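PDB 6DDN: probable sulfate-binding lipoprotein SubI from Mycobacterium tuberculosis, which probably binds sulfate outside the cell membrane and carries it to an ABC-type importer for uptake. Local coordinates for residues K134-G139 and R299-A304; F138-T143 and S235-A240; F144-G149 and P249-T254; L183-A188 and I200-T205; P256-I261 and P314-L319. All coordinates share one frame; numbering follows the deposited sequence.

Contact 1 (K134-G139 and R299-A304)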
# COMPACT_ATOMS: atom_id res chain seq x y z
N LYS A 134 -7.88 7.26 -12.19
CA LYS A 134 -7.76 8.00 -10.93
C LYS A 134 -6.34 7.95 -10.38
O LYS A 134 -6.13 8.17 -9.18
CB LYS A 134 -8.75 7.49 -9.88
CG LYS A 134 -10.20 7.62 -10.28
CD LYS A 134 -11.00 8.22 -9.16
CE LYS A 134 -12.47 7.89 -9.30
NZ LYS A 134 -13.26 8.64 -8.29
N GLY A 135 -5.36 7.68 -11.23
CA GLY A 135 -3.98 7.63 -10.79
C GLY A 135 -3.62 6.41 -9.98
O GLY A 135 -2.58 6.41 -9.31
N ILE A 136 -4.43 5.36 -10.02
CA ILE A 136 -4.19 4.14 -9.26
C ILE A 136 -3.89 3.02 -10.26
O ILE A 136 -4.80 2.55 -10.96
CB ILE A 136 -5.39 3.79 -8.37
CG1 ILE A 136 -5.44 4.74 -7.17
CG2 ILE A 136 -5.28 2.35 -7.86
CD1 ILE A 136 -6.82 5.27 -6.87
N PRO A 137 -2.63 2.58 -10.37
CA PRO A 137 -2.30 1.52 -11.34
C PRO A 137 -2.38 0.12 -10.75
O PRO A 137 -2.42 -0.86 -11.49
CB PRO A 137 -0.86 1.87 -11.73
CG PRO A 137 -0.29 2.45 -10.48
CD PRO A 137 -1.42 3.18 -9.78
N PHE A 138 -2.40 0.03 -9.43
CA PHE A 138 -2.48 -1.26 -8.75
C PHE A 138 -2.91 -1.02 -7.31
O PHE A 138 -3.09 0.12 -6.88
CB PHE A 138 -1.15 -2.02 -8.83
CG PHE A 138 0.01 -1.30 -8.20
CD1 PHE A 138 0.24 -1.38 -6.83
CD2 PHE A 138 0.88 -0.56 -8.97
CE1 PHE A 138 1.31 -0.71 -6.25
CE2 PHE A 138 1.95 0.11 -8.40
CZ PHE A 138 2.16 0.03 -7.04
N GLY A 139 -3.06 -2.11 -6.57
CA GLY A 139 -3.43 -2.02 -5.18
C GLY A 139 -3.26 -3.35 -4.49
O GLY A 139 -2.55 -4.23 -4.97
N ARG A 299 -2.41 -6.31 -6.82
CA ARG A 299 -3.67 -6.48 -7.54
C ARG A 299 -3.79 -5.44 -8.65
O ARG A 299 -3.81 -4.23 -8.36
CB ARG A 299 -4.84 -6.39 -6.57
CG ARG A 299 -5.04 -7.67 -5.79
CD ARG A 299 -5.89 -7.49 -4.56
NE ARG A 299 -5.97 -8.73 -3.79
CZ ARG A 299 -7.09 -9.43 -3.62
NH1 ARG A 299 -8.23 -9.01 -4.16
NH2 ARG A 299 -7.07 -10.55 -2.91
N PRO A 300 -3.88 -5.84 -9.91
CA PRO A 300 -3.92 -4.87 -11.00
C PRO A 300 -5.29 -4.23 -11.15
O PRO A 300 -6.31 -4.76 -10.70
CB PRO A 300 -3.58 -5.71 -12.23
CG PRO A 300 -4.12 -7.07 -11.89
CD PRO A 300 -3.91 -7.23 -10.40
N VAL A 301 -5.30 -3.06 -11.80
CA VAL A 301 -6.54 -2.35 -12.07
C VAL A 301 -7.09 -2.63 -13.46
O VAL A 301 -8.26 -2.31 -13.72
CB VAL A 301 -6.36 -0.82 -11.89
CG1 VAL A 301 -5.96 -0.51 -10.46
CG2 VAL A 301 -5.34 -0.28 -12.88
N ASP A 302 -6.30 -3.22 -14.35
CA ASP A 302 -6.80 -3.63 -15.66
C ASP A 302 -7.85 -4.71 -15.47
O ASP A 302 -7.53 -5.80 -14.96
CB ASP A 302 -5.66 -4.14 -16.53
CG ASP A 302 -6.05 -4.30 -17.99
OD1 ASP A 302 -7.13 -4.86 -18.27
OD2 ASP A 302 -5.27 -3.86 -18.86
N PRO A 303 -9.11 -4.47 -15.85
CA PRO A 303 -10.16 -5.47 -15.59
C PRO A 303 -9.93 -6.80 -16.28
O PRO A 303 -10.44 -7.82 -15.80
CB PRO A 303 -11.43 -4.78 -16.12
CG PRO A 303 -10.94 -3.78 -17.11
CD PRO A 303 -9.63 -3.29 -16.56
N ALA A 304 -9.17 -6.83 -17.38
CA ALA A 304 -8.86 -8.10 -18.03
C ALA A 304 -7.74 -8.84 -17.30
O ALA A 304 -7.83 -10.06 -17.10
CB ALA A 304 -8.49 -7.88 -19.49

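Contact 2 (F138-T143 and S235-A240). With SO4 (sulfate ion), chain C.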
# COMPACT_ATOMS: atom_id res chain seq x y z
N PHE A 138 -2.40 0.03 -9.43
CA PHE A 138 -2.48 -1.26 -8.75
C PHE A 138 -2.91 -1.02 -7.31
O PHE A 138 -3.09 0.12 -6.88
CB PHE A 138 -1.15 -2.02 -8.83
CG PHE A 138 0.01 -1.30 -8.20
CD1 PHE A 138 0.24 -1.38 -6.83
CD2 PHE A 138 0.88 -0.56 -8.97
CE1 PHE A 138 1.31 -0.71 -6.25
CE2 PHE A 138 1.95 0.11 -8.40
CZ PHE A 138 2.16 0.03 -7.04
N GLY A 139 -3.06 -2.11 -6.57
CA GLY A 139 -3.43 -2.02 -5.18
C GLY A 139 -3.26 -3.35 -4.49
O GLY A 139 -2.55 -4.23 -4.97
N SER A 140 -3.95 -3.50 -3.37
CA SER A 140 -3.86 -4.72 -2.57
C SER A 140 -5.05 -4.76 -1.62
O SER A 140 -6.02 -4.01 -1.77
CB SER A 140 -2.53 -4.78 -1.82
OG SER A 140 -2.30 -6.08 -1.29
N VAL A 141 -4.98 -5.66 -0.64
CA VAL A 141 -5.95 -5.72 0.44
C VAL A 141 -5.19 -5.90 1.75
O VAL A 141 -4.07 -6.41 1.77
CB VAL A 141 -6.97 -6.87 0.26
CG1 VAL A 141 -7.87 -6.60 -0.93
CG2 VAL A 141 -6.25 -8.20 0.10
N VAL A 142 -5.82 -5.46 2.84
CA VAL A 142 -5.24 -5.67 4.16
C VAL A 142 -5.33 -7.15 4.51
O VAL A 142 -6.37 -7.79 4.31
CB VAL A 142 -5.96 -4.79 5.20
CG1 VAL A 142 -5.40 -5.05 6.58
CG2 VAL A 142 -5.82 -3.32 4.82
N THR A 143 -4.24 -7.70 5.04
CA THR A 143 -4.18 -9.11 5.39
C THR A 143 -3.42 -9.28 6.70
O THR A 143 -2.69 -8.39 7.14
CB THR A 143 -3.51 -9.93 4.28
OG1 THR A 143 -3.61 -11.33 4.59
CG2 THR A 143 -2.04 -9.55 4.15
N SER A 235 -0.57 -6.14 7.29
CA SER A 235 0.31 -5.75 6.20
C SER A 235 -0.46 -5.83 4.89
O SER A 235 -1.60 -6.30 4.84
CB SER A 235 1.55 -6.64 6.16
OG SER A 235 2.45 -6.21 5.15
N TYR A 236 0.19 -5.36 3.82
CA TYR A 236 -0.35 -5.55 2.48
C TYR A 236 -0.32 -7.02 2.10
O TYR A 236 0.55 -7.78 2.54
CB TYR A 236 0.45 -4.75 1.44
CG TYR A 236 0.74 -3.31 1.76
CD1 TYR A 236 1.77 -2.96 2.63
CD2 TYR A 236 0.03 -2.28 1.15
CE1 TYR A 236 2.05 -1.64 2.91
CE2 TYR A 236 0.30 -0.96 1.42
CZ TYR A 236 1.32 -0.64 2.30
OH TYR A 236 1.60 0.68 2.57
N GLU A 237 -1.27 -7.42 1.26
CA GLU A 237 -1.22 -8.76 0.69
C GLU A 237 -0.00 -8.93 -0.20
O GLU A 237 0.57 -10.03 -0.27
CB GLU A 237 -2.51 -9.03 -0.10
CG GLU A 237 -2.67 -10.46 -0.58
CD GLU A 237 -3.71 -10.57 -1.68
OE1 GLU A 237 -3.79 -9.65 -2.52
OE2 GLU A 237 -4.45 -11.58 -1.70
N ASN A 238 0.42 -7.87 -0.89
CA ASN A 238 1.63 -7.96 -1.70
C ASN A 238 2.86 -8.15 -0.83
O ASN A 238 3.79 -8.87 -1.21
CB ASN A 238 1.77 -6.73 -2.58
CG ASN A 238 1.65 -5.43 -1.81
OD1 ASN A 238 0.60 -4.78 -1.82
ND2 ASN A 238 2.73 -5.03 -1.14
N GLU A 239 2.89 -7.52 0.34
CA GLU A 239 4.04 -7.65 1.22
C GLU A 239 4.11 -9.04 1.84
O GLU A 239 5.20 -9.59 2.04
CB GLU A 239 4.01 -6.57 2.31
CG GLU A 239 5.14 -6.66 3.32
CD GLU A 239 6.44 -6.04 2.83
OE1 GLU A 239 7.22 -5.55 3.68
OE2 GLU A 239 6.69 -6.04 1.61
N ALA A 240 2.95 -9.63 2.15
CA ALA A 240 2.94 -11.01 2.63
C ALA A 240 3.42 -11.97 1.55
O ALA A 240 4.20 -12.89 1.83
CB ALA A 240 1.53 -11.39 3.10
S SO4 C . 4.38 2.34 3.99
O1 SO4 C . 5.36 3.12 3.24
O2 SO4 C . 4.24 1.03 3.37
O3 SO4 C . 4.82 2.19 5.37
O4 SO4 C . 3.09 3.03 3.97
O HOH W 1 -1.97 -7.72 -3.46

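Contact 3 (F144-G149 and P249-T254)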
# COMPACT_ATOMS: atom_id res chain seq x y z
N PHE A 144 -3.62 -10.43 7.33
CA PHE A 144 -2.89 -10.81 8.53
C PHE A 144 -1.67 -11.62 8.12
O PHE A 144 -1.81 -12.75 7.64
CB PHE A 144 -3.76 -11.65 9.47
CG PHE A 144 -4.96 -10.94 10.01
CD1 PHE A 144 -4.95 -9.58 10.24
CD2 PHE A 144 -6.12 -11.65 10.31
CE1 PHE A 144 -6.06 -8.94 10.75
CE2 PHE A 144 -7.23 -11.02 10.81
CZ PHE A 144 -7.21 -9.66 11.03
N VAL A 145 -0.48 -11.07 8.31
CA VAL A 145 0.71 -11.90 8.21
C VAL A 145 0.84 -12.69 9.50
O VAL A 145 0.67 -12.16 10.60
CB VAL A 145 1.97 -11.05 7.94
CG1 VAL A 145 3.18 -11.96 7.82
CG2 VAL A 145 1.80 -10.26 6.67
N VAL A 146 1.12 -13.98 9.35
CA VAL A 146 1.01 -14.95 10.44
C VAL A 146 2.21 -15.88 10.36
O VAL A 146 2.84 -16.03 9.31
CB VAL A 146 -0.32 -15.73 10.34
CG1 VAL A 146 -0.19 -16.93 9.42
CG2 VAL A 146 -0.80 -16.14 11.71
N ARG A 147 2.54 -16.49 11.48
CA ARG A 147 3.68 -17.40 11.46
C ARG A 147 3.27 -18.74 10.86
O ARG A 147 2.10 -19.12 10.85
CB ARG A 147 4.27 -17.55 12.86
CG ARG A 147 5.11 -16.35 13.19
CD ARG A 147 5.63 -16.29 14.62
NE ARG A 147 5.95 -14.91 14.98
CZ ARG A 147 6.87 -14.16 14.38
NH1 ARG A 147 7.60 -14.63 13.38
NH2 ARG A 147 7.07 -12.91 14.79
N ALA A 148 4.27 -19.44 10.32
CA ALA A 148 4.03 -20.63 9.51
C ALA A 148 3.14 -21.62 10.24
O ALA A 148 3.43 -22.04 11.36
CB ALA A 148 5.37 -21.28 9.15
N GLY A 149 2.03 -21.99 9.59
CA GLY A 149 1.05 -22.88 10.16
C GLY A 149 -0.04 -22.20 10.97
O GLY A 149 -0.95 -22.89 11.44
N PRO A 249 9.58 -17.96 7.08
CA PRO A 249 8.55 -18.90 7.56
C PRO A 249 7.31 -18.19 8.08
O PRO A 249 7.02 -18.12 9.28
CB PRO A 249 9.29 -19.67 8.66
CG PRO A 249 10.24 -18.66 9.21
CD PRO A 249 10.68 -17.81 8.05
N VAL A 250 6.54 -17.63 7.14
CA VAL A 250 5.28 -16.95 7.45
C VAL A 250 4.25 -17.35 6.40
O VAL A 250 4.58 -17.84 5.32
CB VAL A 250 5.44 -15.42 7.49
CG1 VAL A 250 6.33 -14.99 8.65
CG2 VAL A 250 6.00 -14.91 6.17
N GLN A 251 2.98 -17.14 6.75
CA GLN A 251 1.89 -17.20 5.79
C GLN A 251 0.92 -16.07 6.11
O GLN A 251 1.17 -15.25 7.01
CB GLN A 251 1.20 -18.57 5.80
CG GLN A 251 1.19 -19.28 7.14
CD GLN A 251 0.87 -20.75 7.01
OE1 GLN A 251 1.70 -21.55 6.56
NE2 GLN A 251 -0.35 -21.13 7.40
N HIS A 252 -0.19 -16.00 5.38
CA HIS A 252 -1.14 -14.93 5.61
C HIS A 252 -2.57 -15.42 5.44
O HIS A 252 -2.86 -16.25 4.57
CB HIS A 252 -0.88 -13.73 4.69
CG HIS A 252 -1.16 -14.00 3.24
ND1 HIS A 252 -0.25 -14.63 2.41
CD2 HIS A 252 -2.24 -13.72 2.47
CE1 HIS A 252 -0.77 -14.72 1.20
NE2 HIS A 252 -1.97 -14.18 1.21
N VAL A 253 -3.46 -14.91 6.29
CA VAL A 253 -4.89 -15.13 6.20
C VAL A 253 -5.56 -13.76 6.10
O VAL A 253 -5.26 -12.87 6.90
CB VAL A 253 -5.44 -15.90 7.41
CG1 VAL A 253 -6.79 -16.53 7.08
CG2 VAL A 253 -4.45 -16.96 7.87
N THR A 254 -6.44 -13.60 5.13
CA THR A 254 -7.18 -12.35 5.04
C THR A 254 -8.47 -12.46 5.84
O THR A 254 -9.21 -13.43 5.67
CB THR A 254 -7.50 -12.02 3.59
OG1 THR A 254 -6.32 -12.14 2.80
CG2 THR A 254 -8.03 -10.60 3.47

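Contact 4 (L183-A188 and I200-T205)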
# COMPACT_ATOMS: atom_id res chain seq x y z
N LEU A 183 -7.86 1.32 9.06
CA LEU A 183 -9.13 1.52 8.36
C LEU A 183 -9.91 0.22 8.25
O LEU A 183 -11.14 0.22 8.43
CB LEU A 183 -8.87 2.10 6.97
CG LEU A 183 -8.65 3.61 6.92
CD1 LEU A 183 -8.01 4.01 5.60
CD2 LEU A 183 -9.97 4.35 7.13
N ALA A 184 -9.23 -0.88 7.96
CA ALA A 184 -9.92 -2.16 7.81
C ALA A 184 -10.66 -2.59 9.07
O ALA A 184 -11.86 -2.90 8.98
CB ALA A 184 -8.93 -3.24 7.34
N PRO A 185 -10.04 -2.63 10.26
CA PRO A 185 -10.81 -3.02 11.44
C PRO A 185 -11.87 -2.01 11.82
O PRO A 185 -12.92 -2.39 12.35
CB PRO A 185 -9.73 -3.14 12.53
CG PRO A 185 -8.69 -2.19 12.11
CD PRO A 185 -8.65 -2.31 10.61
N TYR A 186 -11.64 -0.72 11.56
CA TYR A 186 -12.68 0.27 11.80
C TYR A 186 -13.87 0.03 10.89
O TYR A 186 -15.02 -0.05 11.35
CB TYR A 186 -12.14 1.68 11.60
CG TYR A 186 -13.25 2.71 11.59
CD1 TYR A 186 -13.87 3.09 12.78
CD2 TYR A 186 -13.69 3.28 10.41
CE1 TYR A 186 -14.89 4.02 12.78
CE2 TYR A 186 -14.72 4.21 10.40
CZ TYR A 186 -15.31 4.58 11.59
OH TYR A 186 -16.33 5.50 11.59
N ALA A 187 -13.62 -0.10 9.58
CA ALA A 187 -14.70 -0.36 8.64
C ALA A 187 -15.41 -1.67 8.96
O ALA A 187 -16.64 -1.77 8.83
CB ALA A 187 -14.16 -0.38 7.21
N ALA A 188 -14.66 -2.69 9.38
CA ALA A 188 -15.26 -3.98 9.68
C ALA A 188 -16.14 -3.91 10.92
O ALA A 188 -17.31 -4.32 10.90
CB ALA A 188 -14.17 -5.04 9.85
N ILE A 200 -14.43 2.70 16.48
CA ILE A 200 -13.42 3.38 17.30
C ILE A 200 -13.06 2.53 18.51
O ILE A 200 -11.88 2.35 18.84
CB ILE A 200 -13.92 4.77 17.72
CG1 ILE A 200 -14.25 5.62 16.49
CG2 ILE A 200 -12.89 5.47 18.59
CD1 ILE A 200 -13.05 6.27 15.85
N ASP A 201 -14.08 1.99 19.20
CA ASP A 201 -13.82 1.22 20.41
C ASP A 201 -13.02 -0.04 20.11
O ASP A 201 -12.24 -0.49 20.96
CB ASP A 201 -15.14 0.87 21.10
CG ASP A 201 -15.79 2.08 21.75
OD1 ASP A 201 -15.32 3.21 21.51
OD2 ASP A 201 -16.77 1.89 22.50
N PHE A 202 -13.18 -0.62 18.93
CA PHE A 202 -12.35 -1.77 18.56
C PHE A 202 -10.91 -1.34 18.36
O PHE A 202 -9.98 -1.92 18.94
CB PHE A 202 -12.88 -2.45 17.31
CG PHE A 202 -12.02 -3.58 16.83
CD1 PHE A 202 -10.95 -3.35 15.98
CD2 PHE A 202 -12.26 -4.88 17.26
CE1 PHE A 202 -10.15 -4.39 15.56
CE2 PHE A 202 -11.47 -5.92 16.83
CZ PHE A 202 -10.41 -5.68 15.98
N VAL A 203 -10.69 -0.33 17.50
CA VAL A 203 -9.35 0.20 17.28
C VAL A 203 -8.73 0.64 18.60
O VAL A 203 -7.54 0.45 18.84
CB VAL A 203 -9.40 1.35 16.26
CG1 VAL A 203 -8.09 2.13 16.25
CG2 VAL A 203 -9.72 0.82 14.86
N ASN A 204 -9.55 1.24 19.47
CA ASN A 204 -9.11 1.62 20.81
C ASN A 204 -8.49 0.44 21.54
O ASN A 204 -7.35 0.50 22.00
CB ASN A 204 -10.30 2.18 21.59
CG ASN A 204 -9.91 3.33 22.50
OD1 ASN A 204 -8.86 3.30 23.13
ND2 ASN A 204 -10.77 4.33 22.57
N THR A 205 -9.24 -0.66 21.65
CA THR A 205 -8.75 -1.83 22.37
C THR A 205 -7.60 -2.49 21.62
O THR A 205 -6.66 -3.01 22.24
CB THR A 205 -9.89 -2.82 22.60
OG1 THR A 205 -11.02 -2.13 23.13
CG2 THR A 205 -9.46 -3.90 23.57

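Contact 5 (P256-I261 and P314-L319). With SO4 (sulfate ion), chain G; SO4 (sulfate ion), chain H.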
# COMPACT_ATOMS: atom_id res chain seq x y z
N PRO A 256 -12.33 -12.07 6.97
CA PRO A 256 -13.51 -12.05 6.09
C PRO A 256 -13.87 -10.66 5.60
O PRO A 256 -14.23 -10.49 4.43
CB PRO A 256 -14.61 -12.66 6.97
CG PRO A 256 -13.87 -13.51 7.95
CD PRO A 256 -12.59 -12.79 8.23
N GLN A 257 -13.78 -9.66 6.46
CA GLN A 257 -13.90 -8.26 6.07
C GLN A 257 -12.51 -7.64 6.05
O GLN A 257 -11.78 -7.74 7.03
CB GLN A 257 -14.82 -7.49 7.01
CG GLN A 257 -16.20 -8.08 7.18
CD GLN A 257 -17.18 -7.10 7.81
OE1 GLN A 257 -17.36 -5.99 7.32
NE2 GLN A 257 -17.82 -7.51 8.90
N THR A 258 -12.16 -7.02 4.93
CA THR A 258 -10.88 -6.34 4.79
C THR A 258 -11.08 -5.07 3.98
O THR A 258 -12.17 -4.82 3.44
CB THR A 258 -9.82 -7.24 4.15
OG1 THR A 258 -8.53 -6.65 4.31
CG2 THR A 258 -10.11 -7.43 2.67
N PHE A 259 -10.02 -4.27 3.89
CA PHE A 259 -10.07 -2.98 3.21
C PHE A 259 -9.34 -3.05 1.88
O PHE A 259 -8.32 -3.74 1.75
CB PHE A 259 -9.46 -1.89 4.09
CG PHE A 259 -10.09 -0.54 3.88
CD1 PHE A 259 -11.24 -0.19 4.57
CD2 PHE A 259 -9.53 0.37 2.99
CE1 PHE A 259 -11.83 1.04 4.37
CE2 PHE A 259 -10.12 1.60 2.80
CZ PHE A 259 -11.26 1.94 3.49
N LYS A 260 -9.85 -2.32 0.90
CA LYS A 260 -9.24 -2.27 -0.42
C LYS A 260 -8.12 -1.24 -0.43
O LYS A 260 -8.36 -0.04 -0.23
CB LYS A 260 -10.29 -1.92 -1.48
CG LYS A 260 -9.76 -1.94 -2.91
CD LYS A 260 -10.61 -1.07 -3.82
CE LYS A 260 -10.46 -1.48 -5.27
NZ LYS A 260 -11.42 -0.75 -6.16
N ILE A 261 -6.90 -1.70 -0.64
CA ILE A 261 -5.73 -0.83 -0.70
C ILE A 261 -5.55 -0.35 -2.13
O ILE A 261 -5.55 -1.15 -3.07
CB ILE A 261 -4.47 -1.57 -0.21
CG1 ILE A 261 -4.67 -2.03 1.24
CG2 ILE A 261 -3.24 -0.69 -0.35
CD1 ILE A 261 -3.42 -2.62 1.87
N PRO A 314 -7.96 -13.49 -4.11
CA PRO A 314 -9.34 -13.89 -3.80
C PRO A 314 -10.14 -12.74 -3.21
O PRO A 314 -9.64 -11.95 -2.41
CB PRO A 314 -9.15 -15.01 -2.77
CG PRO A 314 -7.87 -14.67 -2.09
CD PRO A 314 -6.99 -14.03 -3.14
N VAL A 315 -11.40 -12.67 -3.62
CA VAL A 315 -12.30 -11.66 -3.04
C VAL A 315 -12.64 -12.07 -1.61
O VAL A 315 -12.86 -13.27 -1.35
CB VAL A 315 -13.57 -11.52 -3.89
CG1 VAL A 315 -14.32 -12.84 -3.99
CG2 VAL A 315 -14.48 -10.42 -3.34
N PRO A 316 -12.64 -11.16 -0.65
CA PRO A 316 -13.05 -11.49 0.71
C PRO A 316 -14.57 -11.51 0.81
O PRO A 316 -15.29 -11.31 -0.18
CB PRO A 316 -12.44 -10.37 1.54
CG PRO A 316 -12.45 -9.20 0.62
CD PRO A 316 -12.16 -9.76 -0.75
N ALA A 317 -15.07 -11.75 2.02
CA ALA A 317 -16.50 -11.65 2.25
C ALA A 317 -16.99 -10.22 2.09
O ALA A 317 -18.12 -10.00 1.64
CB ALA A 317 -16.85 -12.18 3.64
N LYS A 318 -16.15 -9.24 2.42
CA LYS A 318 -16.52 -7.84 2.31
C LYS A 318 -15.27 -7.02 2.04
O LYS A 318 -14.35 -7.01 2.86
CB LYS A 318 -17.22 -7.35 3.57
CG LYS A 318 -17.62 -5.89 3.52
CD LYS A 318 -18.56 -5.64 2.36
CE LYS A 318 -19.08 -4.21 2.37
NZ LYS A 318 -20.03 -3.98 1.25
N LEU A 319 -15.24 -6.33 0.91
CA LEU A 319 -14.12 -5.46 0.53
C LEU A 319 -14.55 -4.01 0.78
O LEU A 319 -15.28 -3.42 -0.01
CB LEU A 319 -13.73 -5.68 -0.93
CG LEU A 319 -12.45 -4.96 -1.37
CD1 LEU A 319 -11.26 -5.46 -0.56
CD2 LEU A 319 -12.21 -5.14 -2.86
S SO4 G . -14.18 -9.92 10.39
O1 SO4 G . -13.59 -8.98 9.44
O2 SO4 G . -13.10 -10.56 11.14
O3 SO4 G . -15.05 -9.20 11.32
O4 SO4 G . -14.95 -10.92 9.66
S SO4 H . -17.62 -6.71 -1.70
O1 SO4 H . -17.12 -6.04 -2.90
O2 SO4 H . -17.16 -8.11 -1.71
O3 SO4 H . -17.10 -6.04 -0.51
O4 SO4 H . -19.08 -6.67 -1.68

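Contact 1 (K134-G139 and R299-A304)
Val-301 lies over the carbonyls of Ile-136 and Pro-137. Its CB starts 3.8 Å from Ile-136 O. From there CG1, set anti to its own carbonyl carbon (chi1 -61°), drops to 3.3 Å from Ile-136 O and comes within 3.9 Å of Ile-136 CG2, the two side chains crossing at about a right angle. The other methyl, CG2, ends 3.3 Å from Pro-137 O, an oxygen that also accepts from Gln-290.

Further along, the two strands form a short antiparallel bridge. Gly-139 N donates to Arg-299 O at 2.9 Å, in the carbonyl plane, and Arg-299 N returns a bond to Gly-139 O at 2.8 Å; Phe-138 and Pro-300 make the adjoining non-hydrogen-bonded pair. The arginine side chain then runs out, extended, to a salt bridge with Glu-237. Strand 299-300 is thus joined to strand 138-147 by one reciprocal backbone pair, to which Val-301 adds methyls lying against carbonyls rather than any polar side-chain grip.

Contact 2 (F138-T143 and S235-A240)
The turn from strand 232-236 into helix 237-245, with Tyr-236 at the N-cap position, docks against strand 138-147. Thr-143 and Ser-235 form a hydrogen-bonded antiparallel pair, Thr-143 N to Ser-235 O at 3.0 Å with a matching bond back. Past it the amides of the first helical turn take over: Glu-237 N donates to Val-141 O at 3.0 Å, and Asn-238 N makes a longer bond of 3.3 Å to Ser-140 OG. That hydroxyl lies anti to the serine's backbone N (chi1 -167°), which carries it over the start of the helix. It also donates to a water at 2.7 Å, and the water passes the link on to Glu-237 OE1, whose carboxylate is salt-bridged to Arg-299.

In this solute-binding protein fold the strand-to-helix turn brings Tyr-236 to a bound sulfate: its OH donates to O2 at 2.8 Å, near the ring plane. Tyr-236 OH is also bonded to Ser-110, while Ser-175 OG and the backbone N atoms of Ser-177, Gly-218 and Ala-60 complete a sulfate site, consistent with the transported anion. Back at the Ser-235 pair, Thr-143 CG2 rests 3.4 Å from Ser-235 O and 4.2 Å from Ala-240 CB.

Contact 3 (F144-G149 and P249-T254)
Val-146 and Gln-251 cross obliquely on one face of an antiparallel strand pair, with Val-146 CG1 3.6 Å from Gln-251 CG. The glutamine CG sits in the crowded position between its own N and carbonyl carbon (chi1 32°), and the extended chain beyond it lays the face of the carboxamide against Gly-149 N, 3.1 Å from CD. Phe-144 and Val-253 share this face. Phe-144 CB touches Val-253 O at 3.2 Å, and the ring meets Trp-157 edge-to-face.

Val-145 and His-252 point to the reverse face, toward the helices. Val-145 CG1 leans at a slant on Val-250 CB, 4.1 Å away, and His-252 packs CB against Phe-144 O before its ND1 reaches Glu-244. Arg-147 turns away from strand 250-253; its guanidinium makes a cation-pi contact with Phe-225 and NH2 donates to Phe-225 O and Gly-230 O.

Two reciprocal backbone pairs tie the strands, the shortest bond being Val-146 N to Gln-251 O at 2.7 Å. At the outer end Ala-148 N bonds to Pro-249 O from 50° out of the carbonyl plane. Backbone bonding sets the pairing, while the polar ends of Arg-147 and His-252 tie it to helices 218-227 and 237-245.

Contact 4 (L183-A188 and I200-T205)
Asp-201 O, in the helical turn that presses Phe-202 and Val-203 against Pro-185 and Tyr-186, is gripped twice by one residue: Thr-205 OG1 donates to it at 3.0 Å and Thr-205 N at 3.1 Å. Those bonds lie within helix 200-205; no hydrogen bond crosses to helix 183-188, whose axis passes 8.5 Å away at 138°.

What crosses is carbon. Phe-202 swings its ring out trans to N about CA-CB (chi1 176°), bringing CE1 to 3.3 Å from Pro-185 CB, a close contact that meets the ring obliquely. The partner is a proline, whose nitrogen has no hydrogen for the turn before, and the helix kinks there. Val-203 CG2 fits beside it, 4.2 Å from Pro-185 CG and equally near Tyr-186 CB.

Tyr-186 and Ile-200 lie side by side, pointing the same way. Ile-200 N sits at the edge of the tyrosine ring, in its plane, 3.8 Å from CD1, while CE1 meets Ile-200 CG1. Beyond, the ring meets Phe-336 edge-to-face. Between these two segments the contact is therefore apolar; one hydrogen bond, Tyr-186 OH to Asn-196, joins the same helices just outside it and satisfies the tyrosine's polar end.

Contact 5 (P256-I261 and P314-L319)
Thr-258, on its strand, and Pro-316, in the loop leading into the parallel strand 318-320, pack closely: Thr-258 CG2 meets Pro-316 CG at 3.6 Å, with the side chains at about a right angle. Beside them Thr-258 N gives Lys-318 O a nearly straight bond of 3.0 Å (169° at the hydrogen). Pro-256 O takes Lys-318 N at 3.0 Å and, weakly, Ala-317 N. Leu-319 lays its isobutyl end across the base of Lys-260, CG coming 3.7 Å from Lys-260 CB.

The other face is looser and more polar. Gln-257 CG is 3.8 Å from Lys-318 CB, but both side chains turn to Trp-320: its NE1 bonds to Gln-257 OE1, and its ring makes a cation-pi contact with Lys-318. A sulfate, probably from the crystallisation liquor, accepts through O1 from Gln-257 N at 3.1 Å and is also held by Trp-157 N. At the exposed end, Pro-256 CB and Ala-317 CB touch only lightly, at 4.0 Å.

Strand 318-320 is thus added alongside strand 257-267, which is also paired antiparallel with strand 138-147, while Phe-259 packs on Ala-184 and Ala-187 of helix 177-190.

How the contacts relate
Contacts 1, 2 and 3 all use strand 138-147, taking strand 299-300, the strand-to-helix turn at 235-240 and strand 250-253 in succession along it; contact 5 belongs to the same sheet through strand 257-267. Contact 2 is buried yet polar, with a bridging water and a bound sulfate, whereas contact 4, also buried, packs its two helical segments through apolar side chains with no hydrogen bond between them. Contacts 1, 3 and 5 are partly buried and rest mainly on backbone bonds. Arg-299 ties contact 1 to contact 2 through Glu-237 and to contact 5 through Pro-314 O. Contact 4 reaches the sheet where Ala-184 packs on Val-142 and Phe-259.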